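Local coordinates for hypothetical protein aq_1665 (Aquifex aeolicus, PDB 1XM7) that is of unknown function but carries a calcineurin-like phosphoesterase domain and is probably a hydrolase, at residues D9-F12 with Y13-N16; F29-V32 with I33-L37; F57-N61 with E62-I66. All blocks are in the same frame, centred on the assembly; numbering follows the deposited sequence.

Contact 1: residues D9-F12 with Y13-N16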
loop_
_atom_site.group_PDB
_atom_site.type_symbol
_atom_site.label_atom_id
_atom_site.label_comp_id
_atom_site.label_asym_id
_atom_site.label_seq_id
_atom_site.Cartn_x
_atom_site.Cartn_y
_atom_site.Cartn_z
ATOM N N ASP A 9 2.213 -2.716 -2.557
ATOM C CA ASP A 9 2.976 -3.262 -3.669
ATOM C C ASP A 9 4.199 -4.019 -3.195
ATOM O O ASP A 9 5.293 -3.845 -3.735
ATOM C CB ASP A 9 3.398 -2.147 -4.617
ATOM C CG ASP A 9 2.233 -1.308 -5.056
ATOM O OD1 ASP A 9 1.906 -0.327 -4.363
ATOM O OD2 ASP A 9 1.620 -1.643 -6.081
ATOM N N THR A 10 4.003 -4.869 -2.191
ATOM C CA THR A 10 5.091 -5.656 -1.641
ATOM C C THR A 10 5.551 -6.746 -2.610
ATOM O O THR A 10 6.732 -7.117 -2.629
ATOM C CB THR A 10 4.671 -6.267 -0.306
ATOM O OG1 THR A 10 3.355 -6.809 -0.426
ATOM C CG2 THR A 10 4.662 -5.203 0.770
ATOM N N HIS A 11 4.619 -7.239 -3.424
ATOM C CA HIS A 11 4.922 -8.267 -4.410
ATOM C C HIS A 11 5.734 -9.425 -3.837
ATOM O O HIS A 11 6.697 -9.886 -4.460
ATOM C CB HIS A 11 5.689 -7.665 -5.594
ATOM C CG HIS A 11 4.821 -6.967 -6.600
ATOM N ND1 HIS A 11 4.342 -5.687 -6.416
ATOM C CD2 HIS A 11 4.346 -7.375 -7.801
ATOM C CE1 HIS A 11 3.610 -5.338 -7.460
ATOM N NE2 HIS A 11 3.597 -6.344 -8.313
ATOM N N PHE A 12 5.359 -9.891 -2.651
ATOM C CA PHE A 12 6.068 -11.003 -2.042
ATOM C C PHE A 12 6.092 -12.157 -3.025
ATOM O O PHE A 12 5.073 -12.501 -3.609
ATOM C CB PHE A 12 5.381 -11.457 -0.756
ATOM C CG PHE A 12 5.531 -10.499 0.388
ATOM C CD1 PHE A 12 6.792 -10.137 0.849
ATOM C CD2 PHE A 12 4.410 -9.999 1.040
ATOM C CE1 PHE A 12 6.937 -9.293 1.948
ATOM C CE2 PHE A 12 4.542 -9.154 2.142
ATOM C CZ PHE A 12 5.807 -8.801 2.597
ATOM N N TYR A 13 7.271 -12.740 -3.210
ATOM C CA TYR A 13 7.451 -13.874 -4.104
ATOM C C TYR A 13 7.413 -13.548 -5.582
ATOM O O TYR A 13 7.474 -14.453 -6.413
ATOM C CB TYR A 13 6.427 -14.965 -3.791
ATOM C CG TYR A 13 6.706 -15.699 -2.498
ATOM C CD1 TYR A 13 5.848 -15.588 -1.404
ATOM C CD2 TYR A 13 7.828 -16.512 -2.371
ATOM C CE1 TYR A 13 6.103 -16.273 -0.220
ATOM C CE2 TYR A 13 8.093 -17.198 -1.193
ATOM C CZ TYR A 13 7.231 -17.074 -0.128
ATOM O OH TYR A 13 7.517 -17.737 1.034
ATOM N N HIS A 14 7.297 -12.272 -5.928
ATOM C CA HIS A 14 7.306 -11.915 -7.342
ATOM C C HIS A 14 8.764 -11.729 -7.762
ATOM O O HIS A 14 9.234 -10.616 -8.036
ATOM C CB HIS A 14 6.524 -10.634 -7.626
ATOM C CG HIS A 14 6.323 -10.385 -9.090
ATOM N ND1 HIS A 14 5.792 -9.214 -9.588
ATOM C CD2 HIS A 14 6.590 -11.165 -10.166
ATOM C CE1 HIS A 14 5.747 -9.282 -10.907
ATOM N NE2 HIS A 14 6.224 -10.454 -11.282
ATOM N N GLU A 15 9.460 -12.857 -7.790
ATOM C CA GLU A 15 10.872 -12.967 -8.132
ATOM C C GLU A 15 11.264 -12.198 -9.387
ATOM O O GLU A 15 12.337 -11.611 -9.448
ATOM C CB GLU A 15 11.176 -14.450 -8.305
ATOM C CG GLU A 15 12.608 -14.868 -8.491
ATOM C CD GLU A 15 12.699 -16.394 -8.628
ATOM O OE1 GLU A 15 12.271 -16.932 -9.683
ATOM O OE2 GLU A 15 13.170 -17.060 -7.672
ATOM N N ASN A 16 10.376 -12.201 -10.376
ATOM C CA ASN A 16 10.623 -11.549 -11.655
ATOM C C ASN A 16 10.668 -10.033 -11.618
ATOM O O ASN A 16 11.222 -9.398 -12.520
ATOM C CB ASN A 16 9.565 -12.006 -12.660
ATOM C CG ASN A 16 10.084 -12.020 -14.080
ATOM O OD1 ASN A 16 11.242 -12.376 -14.324
ATOM N ND2 ASN A 16 9.230 -11.653 -15.031
#
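His14 and His11 lie side by side and point the same way, at the two ends of a type II beta turn. The turn is closed by one backbone bond, His14 N to His11 O, 2.9 Å. Next comes the His14 side chain. Its CB lies 3.3 Å from His11 O and also meets His11 CB. CG then approaches His11 CD2 at 3.8 Å. ND1 is nearest, 2.9 Å from the same His11 CD2, which is short for such a pair and doubtful in detail. CE1 keeps 3.9 Å from His11 CD2. With His14 CG anti to the backbone N (chi1 -170°), the ring swings back beside its neighbour. The rings meet rim to rim, planes 24° apart, and neither covers the other's face. His11 has a further, weak tie: ND1 to Asp9 O, 3.4 Å and nearly straight. The Trp55 ring stacks with that of His14. His11 to His14 are all buried. Asp9, Thr10 and His11 follow strand 4-7 and form the Asp-x-His sequence of calcineurin-like phosphoesterases. In relatives this motif supplies metal ligands, so the turn probably borders the active site.

Contact 2: residues F29-V32 with I33-L37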
loop_
_atom_site.group_PDB
_atom_site.type_symbol
_atom_site.label_atom_id
_atom_site.label_comp_id
_atom_site.label_asym_id
_atom_site.label_seq_id
_atom_site.Cartn_x
_atom_site.Cartn_y
_atom_site.Cartn_z
ATOM N N PHE A 29 14.328 -8.921 -1.244
ATOM C CA PHE A 29 13.584 -7.723 -0.858
ATOM C C PHE A 29 12.454 -8.054 0.102
ATOM O O PHE A 29 11.996 -7.191 0.845
ATOM C CB PHE A 29 13.037 -6.994 -2.092
ATOM C CG PHE A 29 12.071 -7.806 -2.897
ATOM C CD1 PHE A 29 10.731 -7.903 -2.517
ATOM C CD2 PHE A 29 12.501 -8.496 -4.026
ATOM C CE1 PHE A 29 9.827 -8.680 -3.243
ATOM C CE2 PHE A 29 11.615 -9.278 -4.766
ATOM C CZ PHE A 29 10.267 -9.373 -4.372
ATOM N N GLU A 30 12.002 -9.304 0.096
ATOM C CA GLU A 30 10.936 -9.701 1.007
ATOM C C GLU A 30 11.463 -9.577 2.431
ATOM O O GLU A 30 10.794 -9.018 3.304
ATOM C CB GLU A 30 10.483 -11.144 0.746
ATOM C CG GLU A 30 9.737 -11.338 -0.567
ATOM C CD GLU A 30 10.634 -11.782 -1.712
ATOM O OE1 GLU A 30 11.833 -11.407 -1.736
ATOM O OE2 GLU A 30 10.123 -12.503 -2.597
ATOM N N ILE A 31 12.671 -10.087 2.657
ATOM C CA ILE A 31 13.290 -10.037 3.973
ATOM C C ILE A 31 13.482 -8.596 4.426
ATOM O O ILE A 31 13.303 -8.281 5.601
ATOM C CB ILE A 31 14.674 -10.754 3.980
ATOM C CG1 ILE A 31 14.616 -12.029 4.818
ATOM C CG2 ILE A 31 15.743 -9.851 4.596
ATOM C CD1 ILE A 31 13.562 -12.998 4.393
ATOM N N VAL A 32 13.855 -7.721 3.503
ATOM C CA VAL A 32 14.065 -6.326 3.858
ATOM C C VAL A 32 12.769 -5.660 4.275
ATOM O O VAL A 32 12.735 -4.925 5.259
ATOM C CB VAL A 32 14.670 -5.551 2.691
ATOM C CG1 VAL A 32 14.636 -4.057 2.980
ATOM C CG2 VAL A 32 16.098 -6.029 2.454
ATOM N N ILE A 33 11.704 -5.918 3.526
ATOM C CA ILE A 33 10.396 -5.347 3.839
ATOM C C ILE A 33 9.909 -5.843 5.195
ATOM O O ILE A 33 9.514 -5.053 6.048
ATOM C CB ILE A 33 9.335 -5.738 2.777
ATOM C CG1 ILE A 33 9.568 -4.958 1.477
ATOM C CG2 ILE A 33 7.933 -5.494 3.334
ATOM C CD1 ILE A 33 8.720 -5.451 0.301
ATOM N N LEU A 34 9.923 -7.160 5.374
ATOM C CA LEU A 34 9.488 -7.779 6.623
ATOM C C LEU A 34 10.310 -7.292 7.814
ATOM O O LEU A 34 9.808 -7.188 8.932
ATOM C CB LEU A 34 9.595 -9.299 6.513
ATOM C CG LEU A 34 8.644 -9.928 5.486
ATOM C CD1 LEU A 34 8.933 -11.423 5.354
ATOM C CD2 LEU A 34 7.198 -9.683 5.917
ATOM N N THR A 35 11.578 -6.995 7.561
ATOM C CA THR A 35 12.460 -6.514 8.598
ATOM C C THR A 35 12.018 -5.134 9.044
ATOM O O THR A 35 11.825 -4.897 10.236
ATOM C CB THR A 35 13.908 -6.453 8.097
ATOM O OG1 THR A 35 14.414 -7.786 7.966
ATOM C CG2 THR A 35 14.783 -5.680 9.069
ATOM N N ASN A 36 11.834 -4.232 8.083
ATOM C CA ASN A 36 11.419 -2.860 8.391
ATOM C C ASN A 36 10.066 -2.762 9.067
ATOM O O ASN A 36 9.764 -1.766 9.724
ATOM C CB ASN A 36 11.431 -2.010 7.122
ATOM C CG ASN A 36 12.846 -1.663 6.668
ATOM O OD1 ASN A 36 13.099 -1.468 5.479
ATOM N ND2 ASN A 36 13.773 -1.574 7.622
ATOM N N LEU A 37 9.246 -3.793 8.902
ATOM C CA LEU A 37 7.938 -3.807 9.536
ATOM C C LEU A 37 8.143 -4.340 10.930
ATOM O O LEU A 37 7.500 -3.897 11.882
ATOM C CB LEU A 37 6.974 -4.728 8.797
ATOM C CG LEU A 37 6.495 -4.253 7.431
ATOM C CD1 LEU A 37 5.698 -5.369 6.800
ATOM C CD2 LEU A 37 5.658 -2.982 7.560
#
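Phe29 and Ile33 meet one helical turn apart, where Ile33 CD1 comes to the edge of the Phe29 ring, 4.2 Å from Phe29 CD1. This is part of the tight, buried side of helix 29-38. One face of the Phe29 ring is covered by Glu30 OE1, 3.5 Å above its centre. Arg25 adds a cation-pi contact to the same ring. Glu30 OE2 accepts from Tyr13 N of the preceding loop. Leu34 CG lies 3.2 Å from Glu30 O, which also takes Leu34 N at 2.9 Å. Ile33 packs on Ile7 of strand 4-7, while Leu34 meets Ile66 of helix 63-69. The other side is looser. Ile31 is exposed, and Val32, Thr35 and Asn36 are partly so. Here Ile31 O accepts twice, from Thr35 N at 2.9 Å and from Thr35 OG1 at 2.7 Å, on opposite faces of the carbonyl plane. Thr35 OG1 stands beside its own backbone N (chi1 -72°), turned toward the N-terminal end, onto Ile31 O. A valine here, lacking the hydroxyl, would probably leave Ile31 O less firmly held, by the backbone amide alone. The hydroxyl is thus spent inside the helix, while apolar groups pack toward strand 4-7 and helix 63-69.

Contact 3: residues F57-N61 with E62-I66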
loop_
_atom_site.group_PDB
_atom_site.type_symbol
_atom_site.label_atom_id
_atom_site.label_comp_id
_atom_site.label_asym_id
_atom_site.label_seq_id
_atom_site.Cartn_x
_atom_site.Cartn_y
_atom_site.Cartn_z
ATOM N N PHE A 57 0.589 -18.021 -3.179
ATOM C CA PHE A 57 0.515 -18.421 -1.786
ATOM C C PHE A 57 1.389 -19.573 -1.338
ATOM O O PHE A 57 1.241 -20.088 -0.227
ATOM C CB PHE A 57 -0.934 -18.679 -1.408
ATOM C CG PHE A 57 -1.761 -17.448 -1.423
ATOM C CD1 PHE A 57 -2.250 -16.947 -2.612
ATOM C CD2 PHE A 57 -1.975 -16.733 -0.255
ATOM C CE1 PHE A 57 -2.939 -15.739 -2.645
ATOM C CE2 PHE A 57 -2.662 -15.525 -0.274
ATOM C CZ PHE A 57 -3.143 -15.026 -1.472
ATOM N N ASN A 58 2.314 -19.973 -2.191
ATOM C CA ASN A 58 3.208 -21.047 -1.824
ATOM C C ASN A 58 4.297 -20.433 -0.942
ATOM O O ASN A 58 5.363 -20.042 -1.423
ATOM C CB ASN A 58 3.816 -21.643 -3.074
ATOM C CG ASN A 58 4.783 -22.736 -2.764
ATOM O OD1 ASN A 58 5.542 -23.159 -3.632
ATOM N ND2 ASN A 58 4.768 -23.213 -1.520
ATOM N N ASP A 59 4.021 -20.352 0.351
ATOM C CA ASP A 59 4.948 -19.747 1.299
ATOM C C ASP A 59 6.197 -20.580 1.573
ATOM O O ASP A 59 6.517 -20.845 2.725
ATOM C CB ASP A 59 4.216 -19.486 2.612
ATOM C CG ASP A 59 4.907 -18.455 3.471
ATOM O OD1 ASP A 59 4.610 -18.405 4.680
ATOM O OD2 ASP A 59 5.735 -17.689 2.940
ATOM N N LYS A 60 6.915 -20.972 0.526
ATOM C CA LYS A 60 8.116 -21.789 0.691
ATOM C C LYS A 60 9.240 -21.194 1.546
ATOM O O LYS A 60 10.005 -21.929 2.169
ATOM C CB LYS A 60 8.676 -22.176 -0.680
ATOM C CG LYS A 60 8.834 -21.023 -1.634
ATOM C CD LYS A 60 9.170 -21.512 -3.025
ATOM C CE LYS A 60 9.278 -20.349 -3.995
ATOM N NZ LYS A 60 9.607 -20.802 -5.381
ATOM N N ASN A 61 9.348 -19.871 1.584
ATOM C CA ASN A 61 10.399 -19.227 2.370
ATOM C C ASN A 61 9.933 -18.613 3.697
ATOM O O ASN A 61 10.686 -17.892 4.351
ATOM C CB ASN A 61 11.096 -18.168 1.519
ATOM C CG ASN A 61 12.004 -18.776 0.468
ATOM O OD1 ASN A 61 13.053 -19.326 0.784
ATOM N ND2 ASN A 61 11.598 -18.684 -0.786
ATOM N N GLU A 62 8.695 -18.905 4.089
ATOM C CA GLU A 62 8.133 -18.416 5.344
ATOM C C GLU A 62 7.772 -16.943 5.328
ATOM O O GLU A 62 7.361 -16.393 6.355
ATOM C CB GLU A 62 9.104 -18.651 6.507
ATOM C CG GLU A 62 9.726 -20.049 6.601
ATOM C CD GLU A 62 8.703 -21.163 6.563
ATOM O OE1 GLU A 62 7.545 -20.935 6.988
ATOM O OE2 GLU A 62 9.066 -22.277 6.118
ATOM N N TYR A 63 7.917 -16.296 4.180
ATOM C CA TYR A 63 7.599 -14.883 4.115
ATOM C C TYR A 63 6.199 -14.602 4.660
ATOM O O TYR A 63 6.011 -13.713 5.494
ATOM C CB TYR A 63 7.715 -14.360 2.676
ATOM C CG TYR A 63 9.111 -14.435 2.075
ATOM C CD1 TYR A 63 10.246 -14.363 2.885
ATOM C CD2 TYR A 63 9.294 -14.576 0.695
ATOM C CE1 TYR A 63 11.522 -14.435 2.343
ATOM C CE2 TYR A 63 10.571 -14.649 0.142
ATOM C CZ TYR A 63 11.682 -14.580 0.977
ATOM O OH TYR A 63 12.954 -14.684 0.457
ATOM N N LEU A 64 5.219 -15.374 4.205
ATOM C CA LEU A 64 3.846 -15.168 4.636
ATOM C C LEU A 64 3.598 -15.549 6.090
ATOM O O LEU A 64 2.859 -14.864 6.797
ATOM C CB LEU A 64 2.879 -15.927 3.711
ATOM C CG LEU A 64 2.913 -15.519 2.231
ATOM C CD1 LEU A 64 1.691 -16.082 1.532
ATOM C CD2 LEU A 64 2.947 -13.996 2.092
ATOM N N ARG A 65 4.208 -16.639 6.534
ATOM C CA ARG A 65 4.045 -17.079 7.909
ATOM C C ARG A 65 4.612 -15.966 8.792
ATOM O O ARG A 65 4.021 -15.603 9.806
ATOM C CB ARG A 65 4.801 -18.397 8.125
ATOM C CG ARG A 65 4.461 -19.129 9.428
ATOM C CD ARG A 65 5.024 -20.572 9.464
ATOM N NE ARG A 65 4.379 -21.445 8.476
ATOM C CZ ARG A 65 4.658 -22.739 8.296
ATOM N NH1 ARG A 65 5.580 -23.340 9.045
ATOM N NH2 ARG A 65 4.027 -23.431 7.351
ATOM N N ILE A 66 5.748 -15.411 8.379
ATOM C CA ILE A 66 6.396 -14.335 9.119
ATOM C C ILE A 66 5.483 -13.115 9.173
ATOM O O ILE A 66 5.256 -12.538 10.242
ATOM C CB ILE A 66 7.746 -13.950 8.468
ATOM C CG1 ILE A 66 8.743 -15.094 8.654
ATOM C CG2 ILE A 66 8.283 -12.660 9.081
ATOM C CD1 ILE A 66 10.016 -14.928 7.864
#
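Asp59 reaches over the first turn of helix 63-69 and takes two of its backbone N-H groups. The setting is a type I beta turn, Asp59 to Glu62, that runs straight into the helix, with Glu62 at the N-cap position. Asp59 OD2 accepts from Leu64 N at 2.7 Å, met from above the carboxylate plane. Leu64 CB packs against Asp59 CG beside this bond. Asp59 OD1 accepts from Arg65 N at 2.6 Å, on the syn side and 24° out of plane. The two oxygens therefore grip successive amides. Asp59 CG is anti to the backbone N (chi1 -160°), and this carries the carboxylate across to the helix. A negative group at this end would probably interact well with the helix dipole. The turn itself is closed by Glu62 N to Asp59 O, 3.2 Å.

The next shell fixes these groups. Tyr13 OH, from the earlier loop, bonds both Asp59 OD2 and Asn61 N, and so steadies the carboxylate and the turn together. Leu64 CD1 meets Phe57 CD2 at 4.1 Å, the two side chains crossing at about a right angle. Phe57 continues onto Leu88 of helix 85-88. On the exposed side, Glu62 OE1 lies over one face of the Arg65 guanidinium, 3.5 Å from Arg65 NE. This is attraction of charge alone, since no N-H points at the oxygen. Glu62 OE1 is also 4.5 Å from Asp59 OD1, a like charge that Arg65 may partly offset. Within the turn, Asn61 makes a CH-pi contact: its CB stands over the middle of the Tyr63 ring, 3.7 Å from the centroid and 13° off the normal.

How the contacts relate
Contact 1 is buried, contact 2 is partly buried, and contact 3 lies at the surface. Contact 1 is a loop turn closed by a backbone bond, with two imidazoles lying rim to rim. Contact 2 runs along nearly the whole of helix 29-38, with regular backbone bonds and apolar packing. Contact 3 is a helix start, where a carboxylate takes backbone N-H groups of the first turn. They also meet one another. Glu30 OE2 of contact 2 takes Tyr13 N of contact 1, 2.9 Å away. Tyr63 of contact 3 packs on Glu30 and Ile31, and its ring also meets that of Tyr13. Helices 29-38 and 63-69 are thus joined to the 9-16 loop.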